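Local coordinates for amphoterin-induced protein 1 (Mus musculus, PDB 2XOT) that promotes the growth and fasciculation of neurites from hippocampal neurons and may mediate cell-cell adhesion, forming homodimers through its extracellular leucine-rich repeats, at residues 9-14 against 38-43; 14-19 against 23-28; 220-223 against 228-231. All coordinates share one frame; numbering follows the deposited sequence.

Overall arrangement
Interactions 1 and 2 sit together at the N-terminal end of the leucine-rich repeat domain, their centres 9 Å apart, whereas interaction 3 lies in the C-terminal cap, about 44 Å and 39 Å from them between centres. Along the chain, interaction 2 falls between the two segments of interaction 1, and interaction 3 follows much later. The first two share Ala14 and are tied by the Cys12-Cys18 disulfide; strand 22-24 of interaction 2 also pairs with strand 43-45, which begins within interaction 1, so the N-terminal hairpin extends the sheet of the repeats. All three contacts reach the second subunit, so both caps join the dimer, whose formation is mediated by the repeat region.

Interaction 1 (9-14 against 38-43); sequences VVSCPA and PSYTAL
Pro13 and Pro38 bring their rings together where the cysteine-rich N-terminal cap (LRRNT) meets the first leucine-rich repeat. This is the closely packed side of the contact: CG of Pro13 lies 4.0 Å from CD of Pro38, and Leu23 packs on both prolines, while Pro34 and Leu37 also touch Pro13. Pro38 in turn places its CB 3.4 Å above the plane of the Tyr40 ring, toward the rim.

The other side is looser and solvent-exposed at Ser11. Its OG approaches the Tyr40 hydroxyl at the ring's edge and in the ring plane, and Ser11 OG and Tyr40 OH share a short hydrogen bond, 2.6 Å. With CG lodged between the backbone N and the carbonyl carbon (chi1 60°), the Tyr40 ring lies against Pro38 and directs its OH to the serine. Phe225 of the second subunit meets the same ring. An alanine in place of Tyr40 would be likely to leave Ser11 OG without this mate, Pro38 CB without its ring and Phe225 of the second subunit without this ring to pack on. Within the type I turn 38-41, Pro38 O accepts bonds from Thr41 OG1, at 2.6 Å, and Thr41 N on the same face of its carbonyl plane.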
loop_
_atom_site.group_PDB
_atom_site.type_symbol
_atom_site.label_atom_id
_atom_site.label_comp_id
_atom_site.label_asym_id
_atom_site.label_seq_id
_atom_site.Cartn_x
_atom_site.Cartn_y
_atom_site.Cartn_z
ATOM N N VAL B 9 13.941 22.778 10.483
ATOM C CA VAL B 9 12.577 22.348 10.902
ATOM C C VAL B 9 12.709 21.135 11.781
ATOM O O VAL B 9 11.882 20.195 11.725
ATOM C CB VAL B 9 11.677 22.044 9.676
ATOM N N VAL B 10 13.722 21.215 12.647
ATOM C CA VAL B 10 14.283 20.086 13.344
ATOM C C VAL B 10 14.031 20.198 14.847
ATOM O O VAL B 10 13.932 21.344 15.313
ATOM C CB VAL B 10 15.796 20.061 13.064
ATOM N N SER B 11 13.900 19.125 15.665
ATOM C CA SER B 11 13.821 17.620 15.464
ATOM C C SER B 11 14.388 16.776 14.316
ATOM O O SER B 11 14.411 15.552 14.428
ATOM C CB SER B 11 12.383 17.114 15.739
ATOM O OG SER B 11 11.542 17.105 14.594
ATOM N N CYS B 12 14.934 17.394 13.289
ATOM C CA CYS B 12 15.387 16.705 12.109
ATOM C C CYS B 12 16.823 16.292 12.344
ATOM O O CYS B 12 17.666 17.151 12.531
ATOM C CB CYS B 12 15.333 17.629 10.900
ATOM S SG CYS B 12 15.544 16.787 9.355
ATOM N N PRO B 13 17.116 14.979 12.296
ATOM C CA PRO B 13 18.504 14.550 12.491
ATOM C C PRO B 13 19.407 15.155 11.452
ATOM O O PRO B 13 18.922 15.698 10.472
ATOM C CB PRO B 13 18.427 13.035 12.318
ATOM C CG PRO B 13 17.010 12.700 12.619
ATOM C CD PRO B 13 16.221 13.832 12.075
ATOM N N ALA B 14 20.711 14.989 11.644
ATOM C CA ALA B 14 21.743 15.772 10.955
ATOM C C ALA B 14 21.768 15.716 9.422
ATOM O O ALA B 14 21.786 16.752 8.750
ATOM C CB ALA B 14 23.129 15.367 11.491
ATOM N N PRO B 38 13.101 10.867 15.154
ATOM C CA PRO B 38 11.851 11.280 15.789
ATOM C C PRO B 38 10.782 10.192 15.803
ATOM O O PRO B 38 10.675 9.398 14.870
ATOM C CB PRO B 38 11.399 12.493 14.970
ATOM C CG PRO B 38 12.440 12.739 13.961
ATOM C CD PRO B 38 13.389 11.614 13.920
ATOM N N SER B 39 9.993 10.153 16.864
ATOM C CA SER B 39 9.004 9.088 17.013
ATOM C C SER B 39 7.842 9.185 16.028
ATOM O O SER B 39 7.154 8.193 15.794
ATOM C CB SER B 39 8.455 9.086 18.434
ATOM O OG SER B 39 8.199 10.406 18.823
ATOM N N TYR B 40 7.623 10.369 15.461
ATOM C CA TYR B 40 6.590 10.564 14.422
ATOM C C TYR B 40 6.920 9.936 13.054
ATOM O O TYR B 40 6.056 9.910 12.171
ATOM C CB TYR B 40 6.236 12.062 14.280
ATOM C CG TYR B 40 7.375 12.994 13.881
ATOM C CD1 TYR B 40 8.011 12.865 12.667
ATOM C CD2 TYR B 40 7.785 14.021 14.715
ATOM C CE1 TYR B 40 9.042 13.684 12.300
ATOM C CE2 TYR B 40 8.819 14.866 14.351
ATOM C CZ TYR B 40 9.443 14.697 13.146
ATOM O OH TYR B 40 10.470 15.542 12.744
ATOM N N THR B 41 8.140 9.424 12.872
ATOM C CA THR B 41 8.592 8.932 11.556
ATOM C C THR B 41 7.747 7.763 11.025
ATOM O O THR B 41 7.553 6.729 11.724
ATOM C CB THR B 41 10.084 8.538 11.586
ATOM O OG1 THR B 41 10.830 9.566 12.245
ATOM C CG2 THR B 41 10.660 8.379 10.192
ATOM N N ALA B 42 7.231 7.953 9.802
ATOM C CA ALA B 42 6.428 6.950 9.087
ATOM C C ALA B 42 7.268 6.188 8.047
ATOM O O ALA B 42 7.114 4.978 7.897
ATOM C CB ALA B 42 5.221 7.626 8.380
ATOM N N LEU B 43 8.119 6.911 7.304
ATOM C CA LEU B 43 9.039 6.312 6.317
ATOM C C LEU B 43 10.425 6.838 6.606
ATOM O O LEU B 43 10.605 8.039 6.829
ATOM C CB LEU B 43 8.630 6.649 4.881
ATOM C CG LEU B 43 9.416 6.079 3.688
ATOM C CD1 LEU B 43 8.465 5.657 2.566
ATOM C CD2 LEU B 43 10.393 7.066 3.122
#

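Interaction 2 (14-19 against 23-28); sequences ANCLCA and LSCSKQ
Asn15, Leu23 and Leu17 give up the most surface, or nearly so, to the contact where segments 14-19 and 23-28 run antiparallel, each meeting a different partner. At one end, the backbone O of Asn15 touches Gln28 CG at 3.5 Å. A bend at chi2 (-72°) folds the glutamine back beside Asn15, and the two side-chain amides lie with their planes 33° apart; OD1 of Asn15 and OE1 of Gln28, 3.6 Å apart, form no hydrogen bond.

Leu17 is gripped through its backbone. Its N donates to Ser24 O and its O accepts from Ser24 N, both at 2.8 Å and both nearly straight. The side chains of this hydrogen-bonded pair share a face turned to the second subunit, whose Gln145 packs on Leu17 and whose Tyr120 packs on Ser24.

Leu23 points to the opposite face, setting CD2 3.5 Å from Cys18 SG, while its CD1 comes within 4.3 Å of Cys16 SG. Just beyond the paired strands, the Cys16-Cys25 disulfide, with chi3 at 104°, joins the segments covalently. A disulfide-braced antiparallel beta hairpin, whose second strand continues the parallel sheet of the repeats, is characteristic of an LRRNT cap.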
loop_
_atom_site.group_PDB
_atom_site.type_symbol
_atom_site.label_atom_id
_atom_site.label_comp_id
_atom_site.label_asym_id
_atom_site.label_seq_id
_atom_site.Cartn_x
_atom_site.Cartn_y
_atom_site.Cartn_z
ATOM N N ALA B 14 20.711 14.989 11.644
ATOM C CA ALA B 14 21.743 15.772 10.955
ATOM C C ALA B 14 21.768 15.716 9.422
ATOM O O ALA B 14 21.786 16.752 8.750
ATOM C CB ALA B 14 23.129 15.367 11.491
ATOM N N ASN B 15 21.825 14.527 8.864
ATOM C CA ASN B 15 21.968 14.384 7.417
ATOM C C ASN B 15 20.649 13.993 6.707
ATOM O O ASN B 15 20.654 13.308 5.675
ATOM C CB ASN B 15 23.068 13.362 7.138
ATOM C CG ASN B 15 24.425 13.884 7.507
ATOM O OD1 ASN B 15 25.028 14.627 6.749
ATOM N ND2 ASN B 15 24.893 13.532 8.683
ATOM N N CYS B 16 19.537 14.481 7.254
ATOM C CA CYS B 16 18.209 14.130 6.770
ATOM C C CYS B 16 17.442 15.328 6.267
ATOM O O CYS B 16 17.659 16.466 6.678
ATOM C CB CYS B 16 17.402 13.498 7.896
ATOM S SG CYS B 16 18.105 11.987 8.479
ATOM N N LEU B 17 16.524 15.036 5.371
ATOM C CA LEU B 17 15.481 15.943 4.974
ATOM C C LEU B 17 14.262 15.437 5.699
ATOM O O LEU B 17 13.897 14.283 5.556
ATOM C CB LEU B 17 15.211 15.806 3.489
ATOM C CG LEU B 17 15.981 16.582 2.438
ATOM C CD1 LEU B 17 15.832 15.838 1.079
ATOM C CD2 LEU B 17 15.420 17.992 2.391
ATOM N N CYS B 18 13.629 16.304 6.473
ATOM C CA CYS B 18 12.443 15.937 7.202
ATOM C C CYS B 18 11.223 16.634 6.586
ATOM O O CYS B 18 11.125 17.860 6.594
ATOM C CB CYS B 18 12.634 16.327 8.655
ATOM S SG CYS B 18 14.009 15.432 9.373
ATOM N N ALA B 19 10.322 15.828 6.042
ATOM C CA ALA B 19 9.089 16.287 5.436
ATOM C C ALA B 19 7.933 15.683 6.236
ATOM O O ALA B 19 7.512 14.567 5.961
ATOM C CB ALA B 19 9.046 15.813 4.035
ATOM N N LEU B 23 11.386 10.929 6.690
ATOM C CA LEU B 23 12.804 11.318 6.786
ATOM C C LEU B 23 13.486 10.771 5.566
ATOM O O LEU B 23 13.462 9.580 5.347
ATOM C CB LEU B 23 13.492 10.738 8.024
ATOM C CG LEU B 23 13.090 11.146 9.448
ATOM C CD1 LEU B 23 14.334 11.235 10.330
ATOM C CD2 LEU B 23 12.225 12.403 9.533
ATOM N N SER B 24 14.069 11.636 4.762
ATOM C CA SER B 24 14.871 11.204 3.609
ATOM C C SER B 24 16.339 11.478 3.951
ATOM O O SER B 24 16.745 12.633 3.990
ATOM C CB SER B 24 14.437 11.988 2.354
ATOM O OG SER B 24 15.138 11.590 1.172
ATOM N N CYS B 25 17.111 10.419 4.223
ATOM C CA CYS B 25 18.514 10.555 4.622
ATOM C C CYS B 25 19.446 9.726 3.699
ATOM O O CYS B 25 20.429 9.118 4.149
ATOM C CB CYS B 25 18.685 10.130 6.083
ATOM S SG CYS B 25 17.345 10.567 7.218
ATOM N N SER B 26 19.130 9.724 2.404
ATOM C CA SER B 26 19.779 8.850 1.447
ATOM C C SER B 26 20.977 9.528 0.817
ATOM O O SER B 26 21.027 10.758 0.730
ATOM C CB SER B 26 18.791 8.448 0.345
ATOM O OG SER B 26 18.534 9.523 -0.533
ATOM N N LYS B 27 21.905 8.694 0.352
ATOM C CA LYS B 27 23.084 9.092 -0.419
ATOM C C LYS B 27 23.970 10.158 0.239
ATOM O O LYS B 27 24.446 11.084 -0.414
ATOM C CB LYS B 27 22.694 9.463 -1.854
ATOM C CG LYS B 27 23.839 9.339 -2.823
ATOM C CD LYS B 27 23.384 9.424 -4.252
ATOM C CE LYS B 27 24.442 10.058 -5.126
ATOM N NZ LYS B 27 24.083 9.937 -6.599
ATOM N N GLN B 28 24.224 9.965 1.531
ATOM C CA GLN B 28 25.031 10.861 2.353
ATOM C C GLN B 28 26.259 10.130 2.878
ATOM O O GLN B 28 26.830 10.537 3.890
ATOM C CB GLN B 28 24.230 11.299 3.573
ATOM C CG GLN B 28 22.950 12.057 3.303
ATOM C CD GLN B 28 23.194 13.450 2.812
ATOM O OE1 GLN B 28 24.044 14.169 3.349
ATOM N NE2 GLN B 28 22.447 13.856 1.787
#

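Interaction 3 (220-223 against 228-231); sequences SSVM and DLYC
Leu229 lays its CD1 methyl against Val222, 4.0 Å from Val222 CG2 and equally near to Val222 CA. The contact belongs to the LRRCT cap, the cysteine-rich module that closes the C-terminal end of the leucine-rich repeats, and it joins the short helix 220-223 to the chain entering strand 230-231. The two side chains cross at about a right angle, and one leucine branch carries the overlap: CD1 faces the valine, while Leu229 CD2 stays 5.7 Å from Val222 CG2. The same CD1 methyl also lies 4.2 Å from the carbonyl O of Ser221, and the helix backbone thus forms part of the surface it meets.

No hydrogen bond links the segments, and the patch is small but buried. In Val222 the first torsion, 166°, puts CG1 anti to the backbone N and leaves CG2 beside that N, from where it meets the leucine. Around the pair, Trp214 and Gln215 of helix 205-216 and Phe241 from a loop also touch Val222, so the leucine contact is one part of a wider packing around Val222, with Trp214 and Phe241 supplying aromatic rings.

Polar groups flanking the overlap are engaged elsewhere. The Ser221 hydroxyl is hydrogen-bonded to Lys191 O, and Asp228 OD1 bonds to the backbone N of Val10 of the second subunit, which brings this part of the cap into the dimer interface. Beyond the leucine, whose backbone pairs with Ile240, strand 230-231 runs antiparallel to strand 238-239, and Cys231 is fixed to Cys203 by a disulfide. The second valine methyl, Val222 CG1, stands slightly farther off, 4.4 Å from Leu229 CD1.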
loop_
_atom_site.group_PDB
_atom_site.type_symbol
_atom_site.label_atom_id
_atom_site.label_comp_id
_atom_site.label_asym_id
_atom_site.label_seq_id
_atom_site.Cartn_x
_atom_site.Cartn_y
_atom_site.Cartn_z
ATOM N N SER B 220 1.278 -15.663 -14.131
ATOM C CA SER B 220 2.195 -14.548 -14.402
ATOM C C SER B 220 3.631 -14.936 -14.282
ATOM O O SER B 220 4.464 -14.460 -15.041
ATOM C CB SER B 220 1.939 -13.420 -13.428
ATOM O OG SER B 220 0.589 -13.050 -13.505
ATOM N N SER B 221 3.915 -15.806 -13.314
ATOM C CA SER B 221 5.275 -16.304 -13.081
ATOM C C SER B 221 5.868 -16.941 -14.355
ATOM O O SER B 221 7.082 -16.914 -14.565
ATOM C CB SER B 221 5.281 -17.299 -11.902
ATOM O OG SER B 221 4.411 -18.406 -12.119
ATOM N N VAL B 222 5.007 -17.510 -15.200
ATOM C CA VAL B 222 5.420 -18.038 -16.502
ATOM C C VAL B 222 5.218 -17.029 -17.642
ATOM O O VAL B 222 6.150 -16.743 -18.395
ATOM C CB VAL B 222 4.664 -19.348 -16.823
ATOM C CG1 VAL B 222 4.812 -19.718 -18.295
ATOM C CG2 VAL B 222 5.175 -20.481 -15.941
ATOM N N MET B 223 4.016 -16.478 -17.768
ATOM C CA MET B 223 3.724 -15.542 -18.866
ATOM C C MET B 223 4.687 -14.333 -18.912
ATOM O O MET B 223 5.128 -13.929 -19.988
ATOM C CB MET B 223 2.275 -15.061 -18.808
ATOM C CG MET B 223 1.240 -16.164 -18.894
ATOM S SD MET B 223 1.447 -17.324 -20.259
ATOM C CE MET B 223 2.374 -18.567 -19.430
ATOM N N ASP B 228 13.000 -16.474 -20.026
ATOM C CA ASP B 228 14.076 -16.687 -19.022
ATOM C C ASP B 228 13.950 -17.987 -18.215
ATOM O O ASP B 228 14.765 -18.258 -17.305
ATOM C CB ASP B 228 14.180 -15.479 -18.090
ATOM C CG ASP B 228 14.593 -14.226 -18.821
ATOM O OD1 ASP B 228 15.685 -14.220 -19.441
ATOM O OD2 ASP B 228 13.815 -13.247 -18.779
ATOM N N LEU B 229 12.937 -18.785 -18.551
ATOM C CA LEU B 229 12.713 -20.083 -17.932
ATOM C C LEU B 229 13.499 -21.120 -18.683
ATOM O O LEU B 229 13.043 -21.676 -19.666
ATOM C CB LEU B 229 11.231 -20.453 -17.878
ATOM C CG LEU B 229 10.490 -19.724 -16.761
ATOM C CD1 LEU B 229 8.979 -19.788 -16.925
ATOM C CD2 LEU B 229 10.895 -20.266 -15.428
ATOM N N TYR B 230 14.690 -21.399 -18.182
ATOM C CA TYR B 230 15.602 -22.264 -18.886
ATOM C C TYR B 230 16.049 -23.375 -17.963
ATOM O O TYR B 230 15.832 -23.325 -16.745
ATOM C CB TYR B 230 16.772 -21.450 -19.507
ATOM C CG TYR B 230 17.855 -21.006 -18.560
ATOM C CD1 TYR B 230 18.817 -21.907 -18.120
ATOM C CD2 TYR B 230 17.952 -19.677 -18.133
ATOM C CE1 TYR B 230 19.827 -21.524 -17.252
ATOM C CE2 TYR B 230 18.978 -19.273 -17.262
ATOM C CZ TYR B 230 19.908 -20.209 -16.821
ATOM O OH TYR B 230 20.943 -19.868 -15.961
ATOM N N CYS B 231 16.595 -24.419 -18.573
ATOM C CA CYS B 231 17.099 -25.560 -17.848
ATOM C C CYS B 231 18.418 -25.992 -18.499
ATOM O O CYS B 231 18.693 -25.643 -19.649
ATOM C CB CYS B 231 16.054 -26.688 -17.804
ATOM S SG CYS B 231 15.659 -27.399 -19.413
#